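Local structure of N-acetylglucosamine 2-epimerase (Xylella fastidiosa, 3GT5) at residues A[57-62]-A[118-123]; A[176-181]-A[199-204]; A[183-188]-A[192-197]; A[260-265]-A[383-388]. The protein probably catalyses the isomerisation of a sugar, perhaps the 2-epimerisation of an N-acylglucosamine or a related substrate. All blocks are in the same frame, centred on the assembly; numbering follows the deposited sequence.

Overall arrangement
All four contacts lie in an (alpha/alpha)6 barrel, a ring of inner helices wrapped by outer ones. Contact 1 joins two inner helices, 51-68 and 112-127. Contacts 2 and 3 share the helical hairpin of 172-189 and 192-211; their centres are about 10 Å apart, and in sequence the segments of contact 3 fall between those of contact 2. Contact 4 comes last and ties inner helices 247-263 and 377-387. Its centre is about 13 Å from that of contact 3, and about 18 Å separates the centres of contacts 1 and 4. L120 packs on A184 and L260 on L183, so helix 172-189 links contact 1 to contact 4 around the ring.

Contact 1 of 4, residues A[57-62]-A[118-123]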
loop_
_atom_site.group_PDB
_atom_site.type_symbol
_atom_site.label_atom_id
_atom_site.label_comp_id
_atom_site.label_asym_id
_atom_site.label_seq_id
_atom_site.Cartn_x
_atom_site.Cartn_y
_atom_site.Cartn_z
ATOM N N PHE A 57 -4.484 -9.338 -3.182
ATOM C CA PHE A 57 -4.241 -10.792 -3.068
ATOM C C PHE A 57 -3.399 -11.334 -4.233
ATOM O O PHE A 57 -2.645 -12.269 -4.058
ATOM C CB PHE A 57 -5.525 -11.585 -3.016
ATOM C CG PHE A 57 -6.067 -11.809 -1.632
ATOM C CD1 PHE A 57 -5.361 -12.563 -0.701
ATOM C CD2 PHE A 57 -7.324 -11.333 -1.291
ATOM C CE1 PHE A 57 -5.887 -12.785 0.577
ATOM C CE2 PHE A 57 -7.860 -11.561 -0.010
ATOM C CZ PHE A 57 -7.128 -12.292 0.909
ATOM N N VAL A 58 -3.521 -10.756 -5.428
ATOM C CA VAL A 58 -2.602 -11.117 -6.524
ATOM C C VAL A 58 -1.158 -10.781 -6.155
ATOM O O VAL A 58 -0.257 -11.584 -6.362
ATOM C CB VAL A 58 -2.987 -10.391 -7.812
ATOM C CG1 VAL A 58 -1.896 -10.504 -8.920
ATOM C CG2 VAL A 58 -4.297 -10.899 -8.324
ATOM N N PHE A 59 -0.916 -9.603 -5.579
ATOM C CA PHE A 59 0.414 -9.255 -5.063
ATOM C C PHE A 59 0.910 -10.297 -4.027
ATOM O O PHE A 59 2.045 -10.761 -4.142
ATOM C CB PHE A 59 0.411 -7.809 -4.483
ATOM C CG PHE A 59 1.641 -7.427 -3.743
ATOM C CD1 PHE A 59 2.611 -6.660 -4.360
ATOM C CD2 PHE A 59 1.808 -7.779 -2.400
ATOM C CE1 PHE A 59 3.750 -6.256 -3.671
ATOM C CE2 PHE A 59 2.978 -7.389 -1.691
ATOM C CZ PHE A 59 3.936 -6.618 -2.342
ATOM N N ASN A 60 0.084 -10.608 -3.015
ATOM C CA ASN A 60 0.409 -11.541 -1.912
ATOM C C ASN A 60 0.994 -12.802 -2.552
ATOM O O ASN A 60 2.063 -13.286 -2.191
ATOM C CB ASN A 60 -0.846 -12.043 -1.177
ATOM C CG ASN A 60 -1.420 -11.100 -0.126
ATOM O OD1 ASN A 60 -1.055 -9.921 -0.024
ATOM N ND2 ASN A 60 -2.340 -11.668 0.721
ATOM N N TYR A 61 0.248 -13.345 -3.487
ATOM C CA TYR A 61 0.613 -14.670 -3.994
ATOM C C TYR A 61 1.766 -14.587 -4.976
ATOM O O TYR A 61 2.626 -15.498 -4.999
ATOM C CB TYR A 61 -0.593 -15.315 -4.634
ATOM C CG TYR A 61 -1.554 -16.028 -3.683
ATOM C CD1 TYR A 61 -1.213 -17.256 -3.145
ATOM C CD2 TYR A 61 -2.809 -15.509 -3.392
ATOM C CE1 TYR A 61 -2.045 -17.921 -2.298
ATOM C CE2 TYR A 61 -3.692 -16.177 -2.570
ATOM C CZ TYR A 61 -3.282 -17.395 -2.010
ATOM O OH TYR A 61 -4.135 -18.140 -1.219
ATOM N N ALA A 62 1.813 -13.525 -5.794
ATOM C CA ALA A 62 2.964 -13.338 -6.709
ATOM C C ALA A 62 4.271 -13.186 -5.987
ATOM O O ALA A 62 5.219 -13.843 -6.334
ATOM C CB ALA A 62 2.743 -12.173 -7.658
ATOM N N VAL A 118 -4.634 -2.150 -9.662
ATOM C CA VAL A 118 -4.696 -2.942 -10.889
ATOM C C VAL A 118 -3.344 -2.984 -11.602
ATOM O O VAL A 118 -2.884 -4.084 -11.992
ATOM C CB VAL A 118 -5.812 -2.387 -11.792
ATOM C CG1 VAL A 118 -5.698 -2.981 -13.242
ATOM C CG2 VAL A 118 -7.258 -2.675 -11.181
ATOM N N MET A 119 -2.674 -1.817 -11.751
ATOM C CA MET A 119 -1.312 -1.737 -12.361
ATOM C C MET A 119 -0.312 -2.607 -11.587
ATOM O O MET A 119 0.473 -3.370 -12.170
ATOM C CB MET A 119 -0.812 -0.301 -12.519
ATOM C CG MET A 119 0.543 -0.208 -13.181
ATOM S SD MET A 119 0.585 -0.772 -14.988
ATOM C CE MET A 119 0.373 0.866 -15.775
ATOM N N LEU A 120 -0.385 -2.549 -10.264
ATOM C CA LEU A 120 0.458 -3.374 -9.433
ATOM C C LEU A 120 0.168 -4.868 -9.649
ATOM O O LEU A 120 1.137 -5.659 -9.799
ATOM C CB LEU A 120 0.260 -3.009 -7.956
ATOM C CG LEU A 120 1.136 -3.801 -6.980
ATOM C CD1 LEU A 120 2.636 -3.473 -7.175
ATOM C CD2 LEU A 120 0.726 -3.544 -5.509
ATOM N N ALA A 121 -1.112 -5.259 -9.692
ATOM C CA ALA A 121 -1.466 -6.677 -9.893
ATOM C C ALA A 121 -0.930 -7.157 -11.269
ATOM O O ALA A 121 -0.392 -8.273 -11.416
ATOM C CB ALA A 121 -2.976 -6.918 -9.787
ATOM N N TYR A 122 -1.108 -6.340 -12.295
ATOM C CA TYR A 122 -0.633 -6.749 -13.637
ATOM C C TYR A 122 0.900 -6.829 -13.681
ATOM O O TYR A 122 1.455 -7.732 -14.347
ATOM C CB TYR A 122 -1.161 -5.794 -14.718
ATOM C CG TYR A 122 -2.660 -5.842 -14.968
ATOM C CD1 TYR A 122 -3.446 -6.976 -14.671
ATOM C CD2 TYR A 122 -3.313 -4.759 -15.570
ATOM C CE1 TYR A 122 -4.812 -6.996 -14.888
ATOM C CE2 TYR A 122 -4.688 -4.808 -15.843
ATOM C CZ TYR A 122 -5.426 -5.932 -15.513
ATOM O OH TYR A 122 -6.783 -5.975 -15.750
ATOM N N SER A 123 1.595 -5.918 -12.986
ATOM C CA SER A 123 3.074 -5.944 -12.939
ATOM C C SER A 123 3.543 -7.230 -12.242
ATOM O O SER A 123 4.480 -7.898 -12.710
ATOM C CB SER A 123 3.619 -4.735 -12.186
ATOM O OG SER A 123 3.227 -3.599 -12.879
#
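Two inner helices of the (alpha/alpha)6 barrel, 51-68 and 112-127, meet where V58 and F59 face L120 and A121. The backbones come closest at V58 and A121, whose CA atoms are 5.7 Å apart, a short spacing that the small alanine permits. V58 CG1 lies anti to its backbone N (chi1 168°) and rests 3.8 Å from A121 CB, while the same methyl touches A121 O at 3.7 Å. F59 reaches the other helix through a single ring atom, CD1, which meets L120 CD2 at 3.8 Å, the two side chains crossing at a slant. No hydrogen bond passes between the segments, and the 165 Å² buried is mainly apolar packing, which includes the A121 carbonyl oxygen. Beyond it, Y377 meets the F59 ring edge-to-face, and L120 also leans on A184 of helix 172-189. Close lateral packing of inner helices, with aliphatic and aromatic groups filling the seam, is characteristic of the wall of an alpha/alpha barrel.

Contact 2 of 4, residues A[176-181]-A[199-204]; sequences MHMCEA and LVLADR
L201 and C179 lose the most surface here, about 61 and 54 Å², and M178 follows with 20 Å². They hold together helices 172-189 and 192-211, whose local axes approach to 9.0 Å and run antiparallel at 150°. L201 acts mainly through one branch, CD1. Its CG sits beside the backbone N (chi1 -64°), and CD1 comes to rest on the backbone of the facing helix, 3.5 Å from C179 N and 3.7 Å from C179 CA. The same methyl lies 3.9 Å from M178 CB, so it spans two successive residues; the M178 chain then bends and carries its end elsewhere. C179 points toward the partner helix, with CB 4.1 Å from L201 CD1 and SG at a looser 4.4 Å from A202 CB. On another side of helix 172-189, away from this seam, H177 ND1 donates to E180 OE1 at 2.7 Å, and E180 OE2 is hydrogen-bonded to Y377 OH. The apolar seam is enclosed by its surroundings: L201 also packs on L155 and Y156 of strand 155-160, M178 touches C112 and A116 of helix 112-127, and helix 247-263 lies against M176 and H177.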
loop_
_atom_site.group_PDB
_atom_site.type_symbol
_atom_site.label_atom_id
_atom_site.label_comp_id
_atom_site.label_asym_id
_atom_site.label_seq_id
_atom_site.Cartn_x
_atom_site.Cartn_y
_atom_site.Cartn_z
ATOM N N MET A 176 0.534 8.281 -4.596
ATOM C CA MET A 176 1.528 7.502 -3.838
ATOM C C MET A 176 1.509 6.021 -4.246
ATOM O O MET A 176 2.567 5.434 -4.564
ATOM C CB MET A 176 1.257 7.632 -2.333
ATOM C CG MET A 176 2.331 7.044 -1.425
ATOM S SD MET A 176 1.808 6.946 0.388
ATOM C CE MET A 176 0.495 5.811 0.131
ATOM N N HIS A 177 0.308 5.427 -4.290
ATOM C CA HIS A 177 0.191 4.048 -4.742
ATOM C C HIS A 177 0.510 3.908 -6.207
ATOM O O HIS A 177 0.994 2.859 -6.614
ATOM C CB HIS A 177 -1.135 3.435 -4.350
ATOM C CG HIS A 177 -1.233 3.222 -2.875
ATOM N ND1 HIS A 177 -0.448 2.293 -2.222
ATOM C CD2 HIS A 177 -1.960 3.848 -1.919
ATOM C CE1 HIS A 177 -0.709 2.344 -0.925
ATOM N NE2 HIS A 177 -1.630 3.268 -0.720
ATOM N N MET A 178 0.211 4.931 -7.006
ATOM C CA MET A 178 0.581 4.892 -8.421
ATOM C C MET A 178 2.113 4.944 -8.587
ATOM O O MET A 178 2.641 4.284 -9.455
ATOM C CB MET A 178 -0.111 5.998 -9.239
ATOM C CG MET A 178 -0.062 5.757 -10.773
ATOM S SD MET A 178 -0.882 4.249 -11.348
ATOM C CE MET A 178 -2.563 4.833 -11.101
ATOM N N CYS A 179 2.828 5.696 -7.753
ATOM C CA CYS A 179 4.302 5.711 -7.795
ATOM C C CYS A 179 4.820 4.293 -7.516
ATOM O O CYS A 179 5.660 3.760 -8.261
ATOM C CB CYS A 179 4.877 6.751 -6.818
ATOM S SG CYS A 179 6.644 6.743 -6.611
ATOM N N GLU A 180 4.274 3.661 -6.468
ATOM C CA GLU A 180 4.574 2.272 -6.135
ATOM C C GLU A 180 4.305 1.309 -7.302
ATOM O O GLU A 180 5.169 0.438 -7.592
ATOM C CB GLU A 180 3.715 1.879 -4.921
ATOM C CG GLU A 180 3.738 0.425 -4.533
ATOM C CD GLU A 180 2.575 0.079 -3.549
ATOM O OE1 GLU A 180 1.664 0.940 -3.342
ATOM O OE2 GLU A 180 2.536 -1.044 -2.979
ATOM N N ALA A 181 3.137 1.458 -7.963
ATOM C CA ALA A 181 2.763 0.601 -9.091
ATOM C C ALA A 181 3.666 0.831 -10.273
ATOM O O ALA A 181 4.010 -0.138 -10.963
ATOM C CB ALA A 181 1.278 0.810 -9.528
ATOM N N LEU A 199 9.095 8.754 -10.836
ATOM C CA LEU A 199 9.920 9.838 -10.344
ATOM C C LEU A 199 9.201 11.167 -10.360
ATOM O O LEU A 199 9.389 11.950 -9.412
ATOM C CB LEU A 199 11.245 9.953 -11.137
ATOM C CG LEU A 199 12.209 11.029 -10.596
ATOM C CD1 LEU A 199 12.719 10.711 -9.189
ATOM C CD2 LEU A 199 13.392 11.276 -11.627
ATOM N N VAL A 200 8.476 11.452 -11.448
ATOM C CA VAL A 200 7.665 12.696 -11.563
ATOM C C VAL A 200 6.659 12.783 -10.378
ATOM O O VAL A 200 6.587 13.816 -9.691
ATOM C CB VAL A 200 6.899 12.813 -12.892
ATOM C CG1 VAL A 200 5.903 14.035 -12.863
ATOM C CG2 VAL A 200 7.858 12.938 -14.100
ATOM N N LEU A 201 5.953 11.699 -10.129
ATOM C CA LEU A 201 4.956 11.639 -9.031
ATOM C C LEU A 201 5.640 11.898 -7.693
ATOM O O LEU A 201 5.146 12.700 -6.874
ATOM C CB LEU A 201 4.256 10.284 -8.993
ATOM C CG LEU A 201 3.379 9.853 -10.163
ATOM C CD1 LEU A 201 2.870 8.386 -9.977
ATOM C CD2 LEU A 201 2.197 10.826 -10.410
ATOM N N ALA A 202 6.763 11.211 -7.438
ATOM C CA ALA A 202 7.536 11.484 -6.201
ATOM C C ALA A 202 7.988 12.942 -6.041
ATOM O O ALA A 202 7.865 13.531 -4.985
ATOM C CB ALA A 202 8.748 10.534 -6.071
ATOM N N ASP A 203 8.480 13.536 -7.113
ATOM C CA ASP A 203 8.920 14.909 -7.070
ATOM C C ASP A 203 7.752 15.853 -6.748
ATOM O O ASP A 203 7.839 16.703 -5.828
ATOM C CB ASP A 203 9.522 15.275 -8.398
ATOM C CG ASP A 203 9.799 16.773 -8.496
ATOM O OD1 ASP A 203 10.481 17.305 -7.622
ATOM O OD2 ASP A 203 9.221 17.432 -9.410
ATOM N N ARG A 204 6.654 15.674 -7.458
ATOM C CA ARG A 204 5.492 16.568 -7.291
ATOM C C ARG A 204 4.917 16.443 -5.881
ATOM O O ARG A 204 4.605 17.455 -5.233
ATOM C CB ARG A 204 4.417 16.285 -8.327
ATOM C CG ARG A 204 4.798 16.598 -9.757
ATOM C CD ARG A 204 5.248 18.025 -9.982
ATOM N NE ARG A 204 5.450 18.195 -11.434
ATOM C CZ ARG A 204 6.568 17.869 -12.076
ATOM N NH1 ARG A 204 7.611 17.424 -11.397
ATOM N NH2 ARG A 204 6.661 18.011 -13.405
#

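Contact 3 of 4, residues A[183-188]-A[192-197]; sequences LAAYEA and QRYLER
Y186 and L195 carry an antiparallel helix-helix contact just beside the short connection of a helical hairpin, in which inner helix 172-189 turns back into outer helix 192-211 of the (alpha/alpha)6 barrel. The segment axes approach to 7.7 Å with 155° between their directions, and the CA atoms of Y186 and Y194 are 5.3 Å apart. With CG anti to its backbone N (chi1 170°), Y186 stretches across the L195 side chain. L195 CD2 sits over the face of the Y186 ring as a CH-pi contact, 3.9 Å from the centroid and 17° off the normal, while L195 CB touches Y186 CD1 at 3.6 Å. The other leucine branch, L195 CD1, meets L183 CD2. On the far side of the Y186 backbone, A185 CB lies over one face of the Y194 ring, 3.9 Å from its centroid, and R193 CG covers the opposite face. R193 NH2 further donates to Y194 OH and pairs with D138, which helps to fix the tyrosine. Helix 247-263 closes the apolar part, with Y263 edge-to-face to Y186. At the exposed end, Q192 runs alongside Y186 with its amide nearly perpendicular to the ring, and one water bridges them, 2.6 Å from Y186 OH and donating to Q192 OE1 at 2.7 Å.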
loop_
_atom_site.group_PDB
_atom_site.type_symbol
_atom_site.label_atom_id
_atom_site.label_comp_id
_atom_site.label_asym_id
_atom_site.label_seq_id
_atom_site.Cartn_x
_atom_site.Cartn_y
_atom_site.Cartn_z
ATOM N N LEU A 183 6.849 1.826 -10.148
ATOM C CA LEU A 183 8.089 1.159 -9.820
ATOM C C LEU A 183 8.009 -0.349 -10.081
ATOM O O LEU A 183 8.923 -0.931 -10.687
ATOM C CB LEU A 183 8.505 1.444 -8.381
ATOM C CG LEU A 183 8.980 2.857 -8.064
ATOM C CD1 LEU A 183 8.974 3.146 -6.528
ATOM C CD2 LEU A 183 10.347 3.126 -8.693
ATOM N N ALA A 184 6.925 -0.989 -9.635
ATOM C CA ALA A 184 6.692 -2.413 -9.921
ATOM C C ALA A 184 6.638 -2.703 -11.435
ATOM O O ALA A 184 7.185 -3.716 -11.898
ATOM C CB ALA A 184 5.425 -2.875 -9.265
ATOM N N ALA A 185 5.987 -1.805 -12.189
ATOM C CA ALA A 185 5.817 -1.947 -13.649
ATOM C C ALA A 185 7.197 -1.899 -14.317
ATOM O O ALA A 185 7.477 -2.672 -15.279
ATOM C CB ALA A 185 4.892 -0.842 -14.187
ATOM N N TYR A 186 8.037 -0.979 -13.837
ATOM C CA TYR A 186 9.408 -0.861 -14.332
ATOM C C TYR A 186 10.214 -2.120 -14.033
ATOM O O TYR A 186 10.929 -2.636 -14.897
ATOM C CB TYR A 186 10.124 0.326 -13.723
ATOM C CG TYR A 186 11.609 0.360 -14.018
ATOM C CD1 TYR A 186 12.066 0.646 -15.292
ATOM C CD2 TYR A 186 12.560 0.087 -13.020
ATOM C CE1 TYR A 186 13.446 0.668 -15.576
ATOM C CE2 TYR A 186 13.934 0.128 -13.305
ATOM C CZ TYR A 186 14.356 0.414 -14.578
ATOM O OH TYR A 186 15.717 0.473 -14.832
ATOM N N GLU A 187 10.091 -2.602 -12.802
ATOM C CA GLU A 187 10.841 -3.780 -12.373
ATOM C C GLU A 187 10.430 -4.984 -13.208
ATOM O O GLU A 187 11.279 -5.813 -13.573
ATOM C CB GLU A 187 10.609 -4.044 -10.879
ATOM C CG GLU A 187 11.259 -3.042 -9.967
ATOM C CD GLU A 187 10.841 -3.194 -8.521
ATOM O OE1 GLU A 187 9.851 -3.908 -8.226
ATOM O OE2 GLU A 187 11.508 -2.579 -7.658
ATOM N N ALA A 188 9.163 -5.060 -13.559
ATOM C CA ALA A 188 8.608 -6.204 -14.332
ATOM C C ALA A 188 8.914 -6.134 -15.825
ATOM O O ALA A 188 9.189 -7.161 -16.424
ATOM C CB ALA A 188 7.148 -6.319 -14.112
ATOM N N GLN A 192 11.354 2.340 -19.452
ATOM C CA GLN A 192 11.771 3.555 -18.825
ATOM C C GLN A 192 10.613 4.469 -18.487
ATOM O O GLN A 192 10.720 5.193 -17.468
ATOM C CB GLN A 192 12.799 4.338 -19.702
ATOM C CG GLN A 192 13.631 5.412 -18.934
ATOM C CD GLN A 192 14.545 4.838 -17.868
ATOM O OE1 GLN A 192 14.805 3.600 -17.839
ATOM N NE2 GLN A 192 15.059 5.716 -16.974
ATOM N N ARG A 193 9.559 4.462 -19.296
ATOM C CA ARG A 193 8.448 5.417 -19.066
ATOM C C ARG A 193 7.832 5.226 -17.681
ATOM O O ARG A 193 7.383 6.186 -17.043
ATOM C CB ARG A 193 7.370 5.354 -20.134
ATOM C CG ARG A 193 6.429 4.129 -20.098
ATOM C CD ARG A 193 5.553 4.083 -21.335
ATOM N NE ARG A 193 4.661 2.913 -21.263
ATOM C CZ ARG A 193 3.669 2.659 -22.096
ATOM N NH1 ARG A 193 3.415 3.466 -23.109
ATOM N NH2 ARG A 193 2.933 1.558 -21.918
ATOM N N TYR A 194 7.756 3.980 -17.245
ATOM C CA TYR A 194 7.200 3.710 -15.921
ATOM C C TYR A 194 8.036 4.233 -14.792
ATOM O O TYR A 194 7.477 4.811 -13.854
ATOM C CB TYR A 194 6.964 2.202 -15.745
ATOM C CG TYR A 194 6.053 1.594 -16.734
ATOM C CD1 TYR A 194 4.848 2.201 -17.099
ATOM C CD2 TYR A 194 6.370 0.372 -17.326
ATOM C CE1 TYR A 194 3.991 1.628 -17.983
ATOM C CE2 TYR A 194 5.500 -0.227 -18.201
ATOM C CZ TYR A 194 4.302 0.405 -18.545
ATOM O OH TYR A 194 3.394 -0.196 -19.421
ATOM N N LEU A 195 9.364 4.037 -14.860
ATOM C CA LEU A 195 10.279 4.556 -13.848
ATOM C C LEU A 195 10.262 6.092 -13.801
ATOM O O LEU A 195 10.266 6.713 -12.718
ATOM C CB LEU A 195 11.696 4.061 -14.128
ATOM C CG LEU A 195 12.776 4.522 -13.185
ATOM C CD1 LEU A 195 12.437 4.130 -11.686
ATOM C CD2 LEU A 195 14.213 3.988 -13.674
ATOM N N GLU A 196 10.200 6.694 -14.999
ATOM C CA GLU A 196 10.212 8.138 -15.090
ATOM C C GLU A 196 8.897 8.750 -14.563
ATOM O O GLU A 196 8.914 9.804 -13.905
ATOM C CB GLU A 196 10.514 8.589 -16.505
ATOM C CG GLU A 196 11.954 8.160 -16.924
ATOM C CD GLU A 196 13.133 8.956 -16.375
ATOM O OE1 GLU A 196 12.971 9.986 -15.670
ATOM O OE2 GLU A 196 14.292 8.523 -16.671
ATOM N N ARG A 197 7.803 8.077 -14.798
ATOM C CA ARG A 197 6.511 8.554 -14.256
ATOM C C ARG A 197 6.530 8.430 -12.750
ATOM O O ARG A 197 6.012 9.305 -12.030
ATOM C CB ARG A 197 5.369 7.804 -14.883
ATOM C CG ARG A 197 3.994 8.196 -14.408
ATOM C CD ARG A 197 3.683 9.656 -14.618
ATOM N NE ARG A 197 3.841 10.103 -15.996
ATOM C CZ ARG A 197 2.911 10.061 -16.944
ATOM N NH1 ARG A 197 1.707 9.528 -16.744
ATOM N NH2 ARG A 197 3.210 10.558 -18.148
HETATM O O HOH W 1 16.687 2.257 -16.464
#

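Contact 4 of 4, residues A[260-265]-A[383-388]; sequences LDRYIE and CHEVLN
R262 and E385 approach from opposite directions, their guanidinium and carboxylate planes turned 19° apart. The guanidinium presents its NH1/NH2 end to a single oxygen: NH2 donates to E385 OE2 at 2.8 Å and NH1 to E385 OE2 at 3.1 Å, with the oxygen close to the guanidinium plane in both cases. NH2 comes in nearly along the C-O bond, whereas NH1 takes the syn side. A third donor, N388 ND2, reaches E385 OE2 at 3.1 Å from above the carboxylate, 49° out of its plane, so the approach differs from that of the arginine. N388 itself crosses R262 at about a right angle, its CB over one guanidinium face. The bend at R262 chi3 (-75°) turns the end of an otherwise extended chain, which covers a long distance between the backbones: the nearest CA atoms, those of R262 and N388, are 10.8 Å apart. Three hydrogen bonds on one oxygen should favour the charged carboxylate. Both R262 and E385 touch L321 of helix 309-326, the inner helix between them. The bridge is a surface salt bridge at one end of an (alpha/alpha)6 barrel, joining inner helices 247-263 and 377-387 near their C-terminal ends.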
loop_
_atom_site.group_PDB
_atom_site.type_symbol
_atom_site.label_atom_id
_atom_site.label_comp_id
_atom_site.label_asym_id
_atom_site.label_seq_id
_atom_site.Cartn_x
_atom_site.Cartn_y
_atom_site.Cartn_z
ATOM N N LEU A 260 13.337 4.368 -5.426
ATOM C CA LEU A 260 13.724 5.170 -6.590
ATOM C C LEU A 260 15.228 5.375 -6.651
ATOM O O LEU A 260 15.822 5.332 -7.736
ATOM C CB LEU A 260 13.019 6.509 -6.597
ATOM C CG LEU A 260 11.578 6.454 -7.091
ATOM C CD1 LEU A 260 10.786 7.647 -6.538
ATOM C CD2 LEU A 260 11.514 6.437 -8.643
ATOM N N ASP A 261 15.849 5.572 -5.480
ATOM C CA ASP A 261 17.290 5.859 -5.373
ATOM C C ASP A 261 18.154 4.670 -5.838
ATOM O O ASP A 261 19.349 4.824 -6.196
ATOM C CB ASP A 261 17.598 6.232 -3.929
ATOM C CG ASP A 261 19.077 6.427 -3.649
ATOM O OD1 ASP A 261 19.630 7.485 -4.005
ATOM O OD2 ASP A 261 19.688 5.521 -3.012
ATOM N N ARG A 262 17.587 3.496 -5.751
ATOM C CA ARG A 262 18.176 2.270 -6.273
ATOM C C ARG A 262 18.275 2.255 -7.813
ATOM O O ARG A 262 19.227 1.671 -8.380
ATOM C CB ARG A 262 17.357 1.089 -5.746
ATOM C CG ARG A 262 18.035 -0.227 -5.633
ATOM C CD ARG A 262 16.989 -1.321 -5.262
ATOM N NE ARG A 262 16.601 -1.213 -3.853
ATOM C CZ ARG A 262 15.468 -1.642 -3.293
ATOM N NH1 ARG A 262 14.503 -2.216 -3.991
ATOM N NH2 ARG A 262 15.302 -1.465 -1.995
ATOM N N TYR A 263 17.301 2.874 -8.487
ATOM C CA TYR A 263 17.170 2.794 -9.944
ATOM C C TYR A 263 17.533 4.091 -10.657
ATOM O O TYR A 263 17.745 4.093 -11.883
ATOM C CB TYR A 263 15.737 2.400 -10.324
ATOM C CG TYR A 263 15.321 1.055 -9.811
ATOM C CD1 TYR A 263 16.090 -0.072 -10.045
ATOM C CD2 TYR A 263 14.156 0.912 -9.068
ATOM C CE1 TYR A 263 15.716 -1.293 -9.557
ATOM C CE2 TYR A 263 13.774 -0.306 -8.589
ATOM C CZ TYR A 263 14.553 -1.390 -8.824
ATOM O OH TYR A 263 14.138 -2.575 -8.327
ATOM N N ILE A 264 17.547 5.198 -9.923
ATOM C CA ILE A 264 17.795 6.520 -10.484
ATOM C C ILE A 264 18.922 7.205 -9.714
ATOM O O ILE A 264 18.903 7.277 -8.475
ATOM C CB ILE A 264 16.529 7.391 -10.357
ATOM C CG1 ILE A 264 15.410 6.811 -11.231
ATOM C CG2 ILE A 264 16.823 8.892 -10.648
ATOM C CD1 ILE A 264 14.180 7.674 -11.262
ATOM N N GLU A 265 19.918 7.721 -10.430
ATOM C CA GLU A 265 20.959 8.508 -9.786
ATOM C C GLU A 265 20.608 10.011 -9.734
ATOM O O GLU A 265 20.722 10.741 -10.739
ATOM C CB GLU A 265 22.288 8.253 -10.508
ATOM C CG GLU A 265 23.466 9.024 -9.966
ATOM C CD GLU A 265 24.776 8.571 -10.610
ATOM O OE1 GLU A 265 24.725 7.914 -11.697
ATOM O OE2 GLU A 265 25.840 8.855 -10.006
ATOM N N CYS A 383 8.148 -6.984 4.518
ATOM C CA CYS A 383 9.145 -8.047 4.708
ATOM C C CYS A 383 9.858 -8.363 3.388
ATOM O O CYS A 383 11.078 -8.532 3.363
ATOM C CB CYS A 383 8.512 -9.312 5.274
ATOM S SG CYS A 383 7.970 -9.040 6.985
ATOM N N HIS A 384 9.121 -8.414 2.297
ATOM C CA HIS A 384 9.743 -8.647 0.982
ATOM C C HIS A 384 10.696 -7.516 0.660
ATOM O O HIS A 384 11.781 -7.748 0.098
ATOM C CB HIS A 384 8.714 -8.757 -0.154
ATOM C CG HIS A 384 7.873 -10.002 -0.123
ATOM N ND1 HIS A 384 8.388 -11.265 -0.332
ATOM C CD2 HIS A 384 6.538 -10.169 0.040
ATOM C CE1 HIS A 384 7.404 -12.156 -0.308
ATOM N NE2 HIS A 384 6.273 -11.521 -0.058
ATOM N N GLU A 385 10.313 -6.286 0.997
ATOM C CA GLU A 385 11.182 -5.152 0.748
ATOM C C GLU A 385 12.467 -5.237 1.598
ATOM O O GLU A 385 13.536 -4.989 1.083
ATOM C CB GLU A 385 10.494 -3.794 0.993
ATOM C CG GLU A 385 11.298 -2.600 0.403
ATOM C CD GLU A 385 11.658 -2.822 -1.072
ATOM O OE1 GLU A 385 10.729 -3.094 -1.908
ATOM O OE2 GLU A 385 12.890 -2.783 -1.374
ATOM N N VAL A 386 12.357 -5.604 2.872
ATOM C CA VAL A 386 13.553 -5.705 3.714
ATOM C C VAL A 386 14.452 -6.808 3.189
ATOM O O VAL A 386 15.687 -6.658 3.243
ATOM C CB VAL A 386 13.246 -5.914 5.184
ATOM C CG1 VAL A 386 14.564 -5.945 6.023
ATOM C CG2 VAL A 386 12.302 -4.796 5.680
ATOM N N LEU A 387 13.858 -7.860 2.621
ATOM C CA LEU A 387 14.647 -8.937 2.015
ATOM C C LEU A 387 15.527 -8.454 0.843
ATOM O O LEU A 387 16.530 -9.094 0.542
ATOM C CB LEU A 387 13.792 -10.114 1.553
ATOM C CG LEU A 387 13.321 -10.973 2.751
ATOM C CD1 LEU A 387 12.173 -11.892 2.368
ATOM C CD2 LEU A 387 14.523 -11.718 3.475
ATOM N N ASN A 388 15.171 -7.347 0.210
ATOM C CA ASN A 388 16.031 -6.746 -0.815
ATOM C C ASN A 388 17.333 -6.115 -0.312
ATOM O O ASN A 388 18.210 -5.819 -1.127
ATOM C CB ASN A 388 15.261 -5.675 -1.603
ATOM C CG ASN A 388 14.224 -6.246 -2.531
ATOM O OD1 ASN A 388 14.338 -7.385 -2.981
ATOM N ND2 ASN A 388 13.181 -5.454 -2.824
#